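Local coordinates for hydrolase (Thermococcus thioreducens, PDB 6IAH), which hydrolyses phosphate esters as a magnesium-binding phosphatase of the haloacid dehalogenase superfamily, with diverse substrate specificity and possibly acting on phosphoglycolate, at residues Val59-Ile64 with Trp87-Phe92; Tyr177-Pro182 with Gly194-Asp199; Arg183-Leu188 with Glu204-Asn209. All blocks are in the same frame, centred on the assembly; numbering follows the deposited sequence.

Contact 1 (Val59-Ile64 with Trp87-Phe92)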
loop_
_atom_site.group_PDB
_atom_site.type_symbol
_atom_site.label_atom_id
_atom_site.label_comp_id
_atom_site.label_asym_id
_atom_site.label_seq_id
_atom_site.Cartn_x
_atom_site.Cartn_y
_atom_site.Cartn_z
ATOM N N VAL A 59 -7.385 10.320 -3.310
ATOM C CA VAL A 59 -6.210 11.149 -3.572
ATOM C C VAL A 59 -6.313 11.648 -5.010
ATOM O O VAL A 59 -6.059 12.814 -5.233
ATOM C CB VAL A 59 -4.859 10.422 -3.372
ATOM C CG1 VAL A 59 -3.655 11.368 -3.682
ATOM C CG2 VAL A 59 -4.691 9.949 -1.931
ATOM N N SER A 60 -6.699 10.775 -5.956
ATOM C CA SER A 60 -6.829 11.164 -7.370
ATOM C C SER A 60 -7.849 12.300 -7.479
ATOM O O SER A 60 -7.599 13.332 -8.130
ATOM C CB SER A 60 -7.236 9.969 -8.245
ATOM O OG SER A 60 -6.286 8.909 -8.217
ATOM N N GLU A 61 -8.994 12.143 -6.823
ATOM C CA GLU A 61 -10.017 13.176 -6.826
ATOM C C GLU A 61 -9.576 14.557 -6.366
ATOM O O GLU A 61 -9.876 15.561 -7.026
ATOM C CB GLU A 61 -11.265 12.725 -5.994
ATOM C CG GLU A 61 -12.390 13.727 -6.045
ATOM C CD GLU A 61 -13.599 13.229 -5.155
ATOM O OE1 GLU A 61 -13.546 12.098 -4.718
ATOM O OE2 GLU A 61 -14.542 13.985 -4.919
ATOM N N ALA A 62 -8.836 14.575 -5.263
ATOM C CA ALA A 62 -8.253 15.762 -4.719
ATOM C C ALA A 62 -7.334 16.408 -5.774
ATOM O O ALA A 62 -7.436 17.567 -6.002
ATOM C CB ALA A 62 -7.460 15.439 -3.464
ATOM N N LEU A 63 -6.493 15.614 -6.395
ATOM C CA LEU A 63 -5.518 16.172 -7.367
ATOM C C LEU A 63 -6.126 16.735 -8.605
ATOM O O LEU A 63 -5.590 17.701 -9.206
ATOM C CB LEU A 63 -4.474 15.114 -7.721
ATOM C CG LEU A 63 -3.491 14.829 -6.588
ATOM C CD1 LEU A 63 -2.775 13.560 -6.887
ATOM C CD2 LEU A 63 -2.502 15.981 -6.351
ATOM N N ILE A 64 -7.222 16.136 -9.016
ATOM C CA ILE A 64 -8.011 16.598 -10.172
ATOM C C ILE A 64 -8.569 17.988 -9.920
ATOM O O ILE A 64 -8.317 18.955 -10.695
ATOM C CB ILE A 64 -9.158 15.632 -10.540
ATOM C CG1 ILE A 64 -8.598 14.340 -11.061
ATOM C CG2 ILE A 64 -10.073 16.254 -11.617
ATOM C CD1 ILE A 64 -9.611 13.203 -11.037
ATOM N N TRP A 87 -12.515 18.047 2.812
ATOM C CA TRP A 87 -11.972 19.402 2.743
ATOM C C TRP A 87 -12.028 19.973 1.299
ATOM O O TRP A 87 -12.386 21.115 1.098
ATOM C CB TRP A 87 -10.546 19.425 3.276
ATOM C CG TRP A 87 -9.867 20.760 3.421
ATOM C CD1 TRP A 87 -9.829 21.520 4.547
ATOM C CD2 TRP A 87 -9.081 21.454 2.449
ATOM N NE1 TRP A 87 -9.100 22.644 4.341
ATOM C CE2 TRP A 87 -8.607 22.635 3.072
ATOM C CE3 TRP A 87 -8.738 21.202 1.110
ATOM C CZ2 TRP A 87 -7.807 23.609 2.397
ATOM C CZ3 TRP A 87 -7.922 22.169 0.425
ATOM C CH2 TRP A 87 -7.431 23.318 1.094
ATOM N N VAL A 88 -11.676 19.134 0.341
ATOM C CA VAL A 88 -11.628 19.465 -1.058
ATOM C C VAL A 88 -13.015 19.695 -1.616
ATOM O O VAL A 88 -13.270 20.687 -2.279
ATOM C CB VAL A 88 -10.892 18.356 -1.872
ATOM C CG1 VAL A 88 -10.692 18.819 -3.314
ATOM C CG2 VAL A 88 -9.489 18.076 -1.305
ATOM N N ARG A 89 -13.942 18.778 -1.291
ATOM C CA ARG A 89 -15.290 18.869 -1.723
ATOM C C ARG A 89 -16.009 20.063 -1.178
ATOM O O ARG A 89 -16.759 20.734 -1.918
ATOM C CB ARG A 89 -16.065 17.583 -1.385
ATOM C CG ARG A 89 -15.574 16.410 -2.171
ATOM C CD ARG A 89 -16.182 15.107 -1.616
ATOM N NE ARG A 89 -15.746 13.925 -2.360
ATOM C CZ ARG A 89 -16.110 12.673 -2.059
ATOM N NH1 ARG A 89 -16.918 12.491 -1.004
ATOM N NH2 ARG A 89 -15.648 11.619 -2.765
ATOM N N GLU A 90 -15.732 20.376 0.078
ATOM C CA GLU A 90 -16.350 21.553 0.685
ATOM C C GLU A 90 -15.782 22.806 0.059
ATOM O O GLU A 90 -16.501 23.768 -0.160
ATOM C CB GLU A 90 -16.151 21.573 2.180
ATOM C CG GLU A 90 -17.139 20.706 2.941
ATOM C CD GLU A 90 -16.833 20.633 4.435
ATOM O OE1 GLU A 90 -15.979 21.403 4.919
ATOM O OE2 GLU A 90 -17.443 19.798 5.131
ATOM N N LYS A 91 -14.487 22.824 -0.187
ATOM C CA LYS A 91 -13.872 24.012 -0.775
ATOM C C LYS A 91 -14.406 24.341 -2.194
ATOM O O LYS A 91 -14.732 25.483 -2.462
ATOM C CB LYS A 91 -12.393 23.793 -0.840
ATOM C CG LYS A 91 -11.635 24.972 -1.350
ATOM C CD LYS A 91 -10.154 24.732 -1.121
ATOM C CE LYS A 91 -9.340 25.870 -1.691
ATOM N NZ LYS A 91 -9.580 27.143 -0.945
ATOM N N PHE A 92 -14.436 23.370 -3.117
ATOM C CA PHE A 92 -14.808 23.632 -4.548
ATOM C C PHE A 92 -16.257 23.413 -4.883
ATOM O O PHE A 92 -16.715 23.870 -5.889
ATOM C CB PHE A 92 -13.906 22.825 -5.479
ATOM C CG PHE A 92 -12.485 23.238 -5.383
ATOM C CD1 PHE A 92 -12.066 24.401 -6.012
ATOM C CD2 PHE A 92 -11.578 22.539 -4.571
ATOM C CE1 PHE A 92 -10.756 24.813 -5.929
ATOM C CE2 PHE A 92 -10.260 22.953 -4.454
ATOM C CZ PHE A 92 -9.842 24.081 -5.133
#
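Glu61 OE2 takes two hydrogen bonds, one from Arg89 NE across the contact at 2.8 Å and one from the backbone N of Val96, in the segment following helix 85-92. The other carboxylate oxygen, Glu61 OE1, is bonded by Arg89 NH2 at 2.9 Å, nearly straight at 168°. The result is a side-on, bidentate salt bridge in which NE and one terminal nitrogen each hold one oxygen. Both oxygens lie close to the guanidinium plane. From the carboxylate's side the fit is less flat: OE1 offers its syn lone pair, whereas NE meets OE2 on the syn side but 32° out of the carboxylate plane, and the two flat groups are somewhat twisted against each other. The glutamate chain is fully extended, with CG anti to the backbone N (chi1 -176°), and it meets the extended arginine at about a right angle. Next to the ion pair, helices 56-68 and 85-92 touch through small apolar groups, Ala62 CB lying 4.0 Å from Val88 CG2. Leu65 and Phe66 of helix 56-68 also touch Val88, while Ile101 of helix 100-110 and Gln95 lie against Glu61. Both helices belong to the helical region inserted after the first strand, consistent with the cap of HAD phosphatases. Glu61 is a buried residue, and its negative charge is probably balanced by the arginine; the paired bonds restrict rotation of both groups and join the two helices, and the Val96 N-H adds a link to the following loop.

Contact 2 (Tyr177-Pro182 with Gly194-Asp199). With MG (magnesium ion), chain B.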
loop_
_atom_site.group_PDB
_atom_site.type_symbol
_atom_site.label_atom_id
_atom_site.label_comp_id
_atom_site.label_asym_id
_atom_site.label_seq_id
_atom_site.Cartn_x
_atom_site.Cartn_y
_atom_site.Cartn_z
ATOM N N TYR A 177 -8.908 -6.527 8.935
ATOM C CA TYR A 177 -8.269 -5.613 9.903
ATOM C C TYR A 177 -7.329 -4.687 9.161
ATOM O O TYR A 177 -6.977 -4.957 8.026
ATOM C CB TYR A 177 -7.464 -6.359 10.959
ATOM C CG TYR A 177 -8.314 -7.313 11.775
ATOM C CD1 TYR A 177 -9.069 -6.848 12.843
ATOM C CD2 TYR A 177 -8.415 -8.640 11.439
ATOM C CE1 TYR A 177 -9.861 -7.697 13.574
ATOM C CE2 TYR A 177 -9.261 -9.492 12.158
ATOM C CZ TYR A 177 -9.949 -8.999 13.241
ATOM O OH TYR A 177 -10.783 -9.812 14.001
ATOM N N LEU A 178 -7.000 -3.564 9.767
ATOM C CA LEU A 178 -6.069 -2.625 9.157
ATOM C C LEU A 178 -5.033 -2.193 10.190
ATOM O O LEU A 178 -5.367 -1.740 11.299
ATOM C CB LEU A 178 -6.780 -1.394 8.560
ATOM C CG LEU A 178 -6.044 -0.699 7.385
ATOM C CD1 LEU A 178 -6.096 -1.562 6.106
ATOM C CD2 LEU A 178 -6.587 0.707 7.075
ATOM N N LYS A 179 -3.763 -2.291 9.820
ATOM C CA LYS A 179 -2.720 -1.734 10.671
ATOM C C LYS A 179 -3.088 -0.252 10.911
ATOM O O LYS A 179 -3.593 0.375 9.995
ATOM C CB LYS A 179 -1.337 -1.791 9.977
ATOM C CG LYS A 179 -0.868 -3.238 9.827
ATOM C CD LYS A 179 0.491 -3.342 9.214
ATOM C CE LYS A 179 0.420 -3.099 7.727
ATOM N NZ LYS A 179 1.714 -3.203 7.020
ATOM N N PRO A 180 -2.796 0.324 12.097
ATOM C CA PRO A 180 -1.968 -0.303 13.103
ATOM C C PRO A 180 -2.767 -0.945 14.210
ATOM O O PRO A 180 -2.288 -1.018 15.330
ATOM C CB PRO A 180 -1.134 0.851 13.607
ATOM C CG PRO A 180 -2.030 2.058 13.509
ATOM C CD PRO A 180 -2.848 1.811 12.278
ATOM N N ASP A 181 -3.949 -1.415 13.873
ATOM C CA ASP A 181 -4.798 -2.157 14.823
ATOM C C ASP A 181 -4.119 -3.479 15.205
ATOM O O ASP A 181 -3.969 -4.363 14.383
ATOM C CB ASP A 181 -6.175 -2.396 14.197
ATOM C CG ASP A 181 -7.138 -3.186 15.087
ATOM O OD1 ASP A 181 -6.726 -3.588 16.177
ATOM O OD2 ASP A 181 -8.311 -3.435 14.669
ATOM N N PRO A 182 -3.786 -3.650 16.495
ATOM C CA PRO A 182 -3.061 -4.819 16.887
ATOM C C PRO A 182 -3.848 -6.128 16.767
ATOM O O PRO A 182 -3.237 -7.188 16.778
ATOM C CB PRO A 182 -2.695 -4.527 18.352
ATOM C CG PRO A 182 -3.783 -3.636 18.839
ATOM C CD PRO A 182 -4.092 -2.784 17.655
ATOM N N GLY A 194 7.082 -14.169 17.980
ATOM C CA GLY A 194 7.501 -13.919 16.615
ATOM C C GLY A 194 8.021 -12.540 16.404
ATOM O O GLY A 194 8.254 -11.763 17.359
ATOM N N VAL A 195 8.182 -12.240 15.113
ATOM C CA VAL A 195 8.642 -10.951 14.660
ATOM C C VAL A 195 7.797 -10.469 13.454
ATOM O O VAL A 195 7.367 -11.298 12.629
ATOM C CB VAL A 195 10.139 -11.007 14.300
ATOM C CG1 VAL A 195 10.453 -12.051 13.236
ATOM C CG2 VAL A 195 10.691 -9.622 13.903
ATOM N N TYR A 196 7.592 -9.139 13.373
ATOM C CA TYR A 196 6.964 -8.499 12.239
ATOM C C TYR A 196 8.034 -7.717 11.528
ATOM O O TYR A 196 8.728 -6.963 12.167
ATOM C CB TYR A 196 5.836 -7.552 12.650
ATOM C CG TYR A 196 5.000 -7.080 11.481
ATOM C CD1 TYR A 196 4.080 -7.929 10.855
ATOM C CD2 TYR A 196 5.146 -5.791 10.950
ATOM C CE1 TYR A 196 3.340 -7.492 9.752
ATOM C CE2 TYR A 196 4.391 -5.340 9.867
ATOM C CZ TYR A 196 3.506 -6.189 9.252
ATOM O OH TYR A 196 2.788 -5.750 8.148
ATOM N N ILE A 197 8.092 -7.863 10.207
ATOM C CA ILE A 197 9.049 -7.106 9.323
ATOM C C ILE A 197 8.283 -6.052 8.539
ATOM O O ILE A 197 7.437 -6.420 7.717
ATOM C CB ILE A 197 9.732 -8.053 8.323
ATOM C CG1 ILE A 197 10.166 -9.386 8.951
ATOM C CG2 ILE A 197 10.874 -7.321 7.594
ATOM C CD1 ILE A 197 10.967 -9.268 10.210
ATOM N N GLY A 198 8.570 -4.750 8.817
ATOM C CA GLY A 198 7.893 -3.613 8.211
ATOM C C GLY A 198 8.948 -2.714 7.547
ATOM O O GLY A 198 10.123 -2.960 7.695
ATOM N N ASP A 199 8.459 -1.762 6.780
ATOM C CA ASP A 199 9.297 -0.678 6.176
ATOM C C ASP A 199 8.908 0.733 6.690
ATOM O O ASP A 199 9.589 1.654 6.405
ATOM C CB ASP A 199 9.225 -0.774 4.662
ATOM C CG ASP A 199 7.854 -0.444 4.094
ATOM O OD1 ASP A 199 6.804 -1.049 4.475
ATOM O OD2 ASP A 199 7.799 0.430 3.208
HETATM MG MG MG B . 4.948 -1.271 3.670
HETATM O O HOH W 1 5.232 0.416 2.649
HETATM O O HOH W 2 3.049 -1.380 3.053
HETATM O O HOH W 3 4.375 -0.432 5.519
#
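The loop 177-182 stays well away from the strand 194-198, the nearest alpha carbons, Lys179 CA and Gly198 CA, being 11.1 Å apart. A cis peptide bond precedes Pro180, and Asp181 N closes a turn onto Leu178 O at 3.0 Å just before helix 183-189. Two long side chains span the gap. Lys179 is bent at chi3 (-76°), which carries NZ to the edge of the Tyr196 ring, near its plane, where it donates to Tyr196 OH at 3.0 Å; CD of the lysine also lies 3.5 Å from that oxygen. Lys179 NZ also forms salt bridges with Asp203 OD1 and Asp6 OD1, and the tyrosine hydroxyl is hydrogen-bonded to Val149 O. At the end of the strand Asp199 OD1 binds magnesium at 2.0 Å, and Asp199 OD2 accepts a hydrogen bond from one of the metal-bound waters. Asp6, the backbone carbonyl of Asp8 and three waters complete the six ligands. The position of Lys179 beside Asp6, in the DxDx(T/V) pattern, is consistent with the motif III lysine of HAD phosphatases. Held by Asp203, Asp6 and Tyr196, its NZ is fixed by a three-way grip next to a ligand of the metal.

Contact 3 (Arg183-Leu188 with Glu204-Asn209); sequences RALWEL and ELFVEN
Phe206 reaches from helix 201-213 toward helix 183-189 and meets it with the far end of its ring. CZ lies 3.4 Å from Leu185 CB and CE1 lies 3.9 Å from Ala184 CB, so the two beta carbons, neighbours on one helix, share the outer carbons of a single phenyl. Both methyl and methylene approach the ring obliquely. Phe206 CZ also comes to 3.7 Å from the backbone N of Leu185, which shows how close the ring end sits to the helix itself. A chi1 of 172°, which turns CG away from the backbone N, carries the phenylalanine toward helix 183-189; the closest alpha carbons, Leu185 CA and Val207 CA, are 8.2 Å apart. Leucine and alanine both direct their beta carbons toward the opposing helix, and Leu185 continues onto Tyr210 of helix 201-213 and onto Phe217. Around the phenyl, Tyr196 of strand 194-198 packs edge-to-face, Val149 touches both Phe206 and Ala184, and Lys179, salt-bridged to Asp6 and Asp203, joins the ring to the metal site. These two helices flank strand 194-198 in the chain, one leading in and the other leading out, as in the Rossmann-like core of the HAD fold. The contact is wholly apolar: between these segments it depends on close carbon-to-carbon packing, with one aromatic ring set against two beta carbons of the neighbouring helix.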
loop_
_atom_site.group_PDB
_atom_site.type_symbol
_atom_site.label_atom_id
_atom_site.label_comp_id
_atom_site.label_asym_id
_atom_site.label_seq_id
_atom_site.Cartn_x
_atom_site.Cartn_y
_atom_site.Cartn_z
ATOM N N ARG A 183 -5.151 -6.064 16.622
ATOM C CA ARG A 183 -5.984 -7.276 16.424
ATOM C C ARG A 183 -5.617 -8.007 15.116
ATOM O O ARG A 183 -5.835 -9.185 15.006
ATOM C CB ARG A 183 -7.467 -6.902 16.363
ATOM C CG ARG A 183 -8.010 -6.285 17.647
ATOM C CD ARG A 183 -9.350 -5.566 17.434
ATOM N NE ARG A 183 -9.769 -4.877 18.655
ATOM C CZ ARG A 183 -9.265 -3.734 19.128
ATOM N NH1 ARG A 183 -8.297 -3.078 18.472
ATOM N NH2 ARG A 183 -9.742 -3.224 20.282
ATOM N N ALA A 184 -5.063 -7.285 14.135
ATOM C CA ALA A 184 -4.578 -7.861 12.885
ATOM C C ALA A 184 -3.455 -8.886 13.100
ATOM O O ALA A 184 -3.401 -9.924 12.434
ATOM C CB ALA A 184 -4.079 -6.738 11.929
ATOM N N LEU A 185 -2.584 -8.593 14.071
ATOM C CA LEU A 185 -1.477 -9.443 14.356
ATOM C C LEU A 185 -1.980 -10.565 15.262
ATOM O O LEU A 185 -1.630 -11.742 15.059
ATOM C CB LEU A 185 -0.322 -8.632 14.984
ATOM C CG LEU A 185 1.006 -9.401 15.182
ATOM C CD1 LEU A 185 1.552 -10.212 13.975
ATOM C CD2 LEU A 185 2.048 -8.383 15.695
ATOM N N TRP A 186 -2.829 -10.239 16.217
ATOM C CA TRP A 186 -3.383 -11.273 17.093
ATOM C C TRP A 186 -4.135 -12.317 16.302
ATOM O O TRP A 186 -4.039 -13.508 16.577
ATOM C CB TRP A 186 -4.312 -10.657 18.125
ATOM C CG TRP A 186 -4.987 -11.667 18.948
ATOM C CD1 TRP A 186 -6.220 -12.196 18.741
ATOM C CD2 TRP A 186 -4.440 -12.325 20.092
ATOM N NE1 TRP A 186 -6.492 -13.129 19.725
ATOM C CE2 TRP A 186 -5.414 -13.212 20.570
ATOM C CE3 TRP A 186 -3.240 -12.205 20.786
ATOM C CZ2 TRP A 186 -5.215 -13.999 21.720
ATOM C CZ3 TRP A 186 -3.042 -12.980 21.940
ATOM C CH2 TRP A 186 -4.022 -13.862 22.391
ATOM N N GLU A 187 -4.889 -11.858 15.309
ATOM C CA GLU A 187 -5.586 -12.741 14.380
ATOM C C GLU A 187 -4.720 -13.885 13.857
ATOM O O GLU A 187 -5.170 -15.021 13.771
ATOM C CB GLU A 187 -6.114 -11.924 13.177
ATOM C CG GLU A 187 -7.090 -12.660 12.261
ATOM C CD GLU A 187 -8.247 -13.294 13.036
ATOM O OE1 GLU A 187 -8.564 -12.772 14.151
ATOM O OE2 GLU A 187 -8.786 -14.341 12.556
ATOM N N LEU A 188 -3.492 -13.564 13.470
ATOM C CA LEU A 188 -2.559 -14.534 12.953
ATOM C C LEU A 188 -1.897 -15.349 14.060
ATOM O O LEU A 188 -1.919 -16.570 14.018
ATOM C CB LEU A 188 -1.444 -13.859 12.153
ATOM C CG LEU A 188 -1.566 -13.636 10.667
ATOM C CD1 LEU A 188 -0.177 -13.301 10.162
ATOM C CD2 LEU A 188 -2.157 -14.872 9.995
ATOM N N GLU A 204 5.819 0.025 12.762
ATOM C CA GLU A 204 6.412 0.075 14.102
ATOM C C GLU A 204 5.370 0.308 15.173
ATOM O O GLU A 204 5.295 -0.429 16.183
ATOM C CB GLU A 204 7.489 1.155 14.172
ATOM C CG GLU A 204 8.324 1.041 15.431
ATOM C CD GLU A 204 9.726 1.586 15.255
ATOM O OE1 GLU A 204 9.791 2.628 14.621
ATOM O OE2 GLU A 204 10.740 0.961 15.717
ATOM N N LEU A 205 4.468 1.249 14.882
ATOM C CA LEU A 205 3.342 1.551 15.760
ATOM C C LEU A 205 2.414 0.381 15.950
ATOM O O LEU A 205 1.916 0.088 17.104
ATOM C CB LEU A 205 2.580 2.757 15.185
ATOM C CG LEU A 205 1.277 3.184 15.818
ATOM C CD1 LEU A 205 1.308 3.391 17.350
ATOM C CD2 LEU A 205 0.798 4.448 15.121
ATOM N N PHE A 206 2.123 -0.300 14.826
ATOM C CA PHE A 206 1.345 -1.538 14.856
ATOM C C PHE A 206 1.836 -2.488 15.968
ATOM O O PHE A 206 1.045 -3.084 16.780
ATOM C CB PHE A 206 1.442 -2.161 13.432
ATOM C CG PHE A 206 0.869 -3.536 13.254
ATOM C CD1 PHE A 206 -0.392 -3.880 13.753
ATOM C CD2 PHE A 206 1.549 -4.466 12.453
ATOM C CE1 PHE A 206 -0.945 -5.116 13.489
ATOM C CE2 PHE A 206 0.972 -5.710 12.183
ATOM C CZ PHE A 206 -0.251 -6.038 12.738
ATOM N N VAL A 207 3.127 -2.759 15.919
ATOM C CA VAL A 207 3.744 -3.704 16.873
ATOM C C VAL A 207 3.827 -3.071 18.298
ATOM O O VAL A 207 3.493 -3.745 19.285
ATOM C CB VAL A 207 5.122 -4.204 16.393
ATOM C CG1 VAL A 207 5.751 -5.109 17.402
ATOM C CG2 VAL A 207 4.994 -4.938 15.060
ATOM N N GLU A 208 4.181 -1.790 18.399
ATOM C CA GLU A 208 4.006 -1.066 19.717
ATOM C C GLU A 208 2.597 -1.281 20.285
ATOM O O GLU A 208 2.440 -1.602 21.476
ATOM C CB GLU A 208 4.297 0.409 19.564
ATOM C CG GLU A 208 5.773 0.726 19.424
ATOM C CD GLU A 208 6.103 2.091 18.773
ATOM O OE1 GLU A 208 5.239 2.940 18.529
ATOM O OE2 GLU A 208 7.273 2.330 18.490
ATOM N N ASN A 209 1.567 -1.164 19.433
ATOM C CA ASN A 209 0.196 -1.421 19.910
ATOM C C ASN A 209 -0.037 -2.841 20.360
ATOM O O ASN A 209 -0.845 -3.123 21.273
ATOM C CB ASN A 209 -0.855 -1.075 18.835
ATOM C CG ASN A 209 -0.968 0.422 18.578
ATOM O OD1 ASN A 209 -0.670 1.257 19.444
ATOM N ND2 ASN A 209 -1.369 0.770 17.366
#

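Overall arrangement
Contacts 2 and 3 form one cluster, their centres about 5 Å apart, whereas contact 1 stands alone, its centre about 30 Å from that of contact 2 and about 32 Å from that of contact 3; the nearest atoms of contacts 1 and 2 are about 13 Å apart. Contact 1 belongs to the probable cap, away from the metal site; the other two belong to the core built on the parallel sheet. Their segments alternate along the chain and touch directly: Lys179 CD packs 3.6 Å from Phe206 CD2, and Pro180 O is probably hydrogen-bonded to Asn209 ND2 at 2.9 Å. Phe206 of contact 3 thus packs against the lysine of contact 2, its side chain about 10 Å from the magnesium ion.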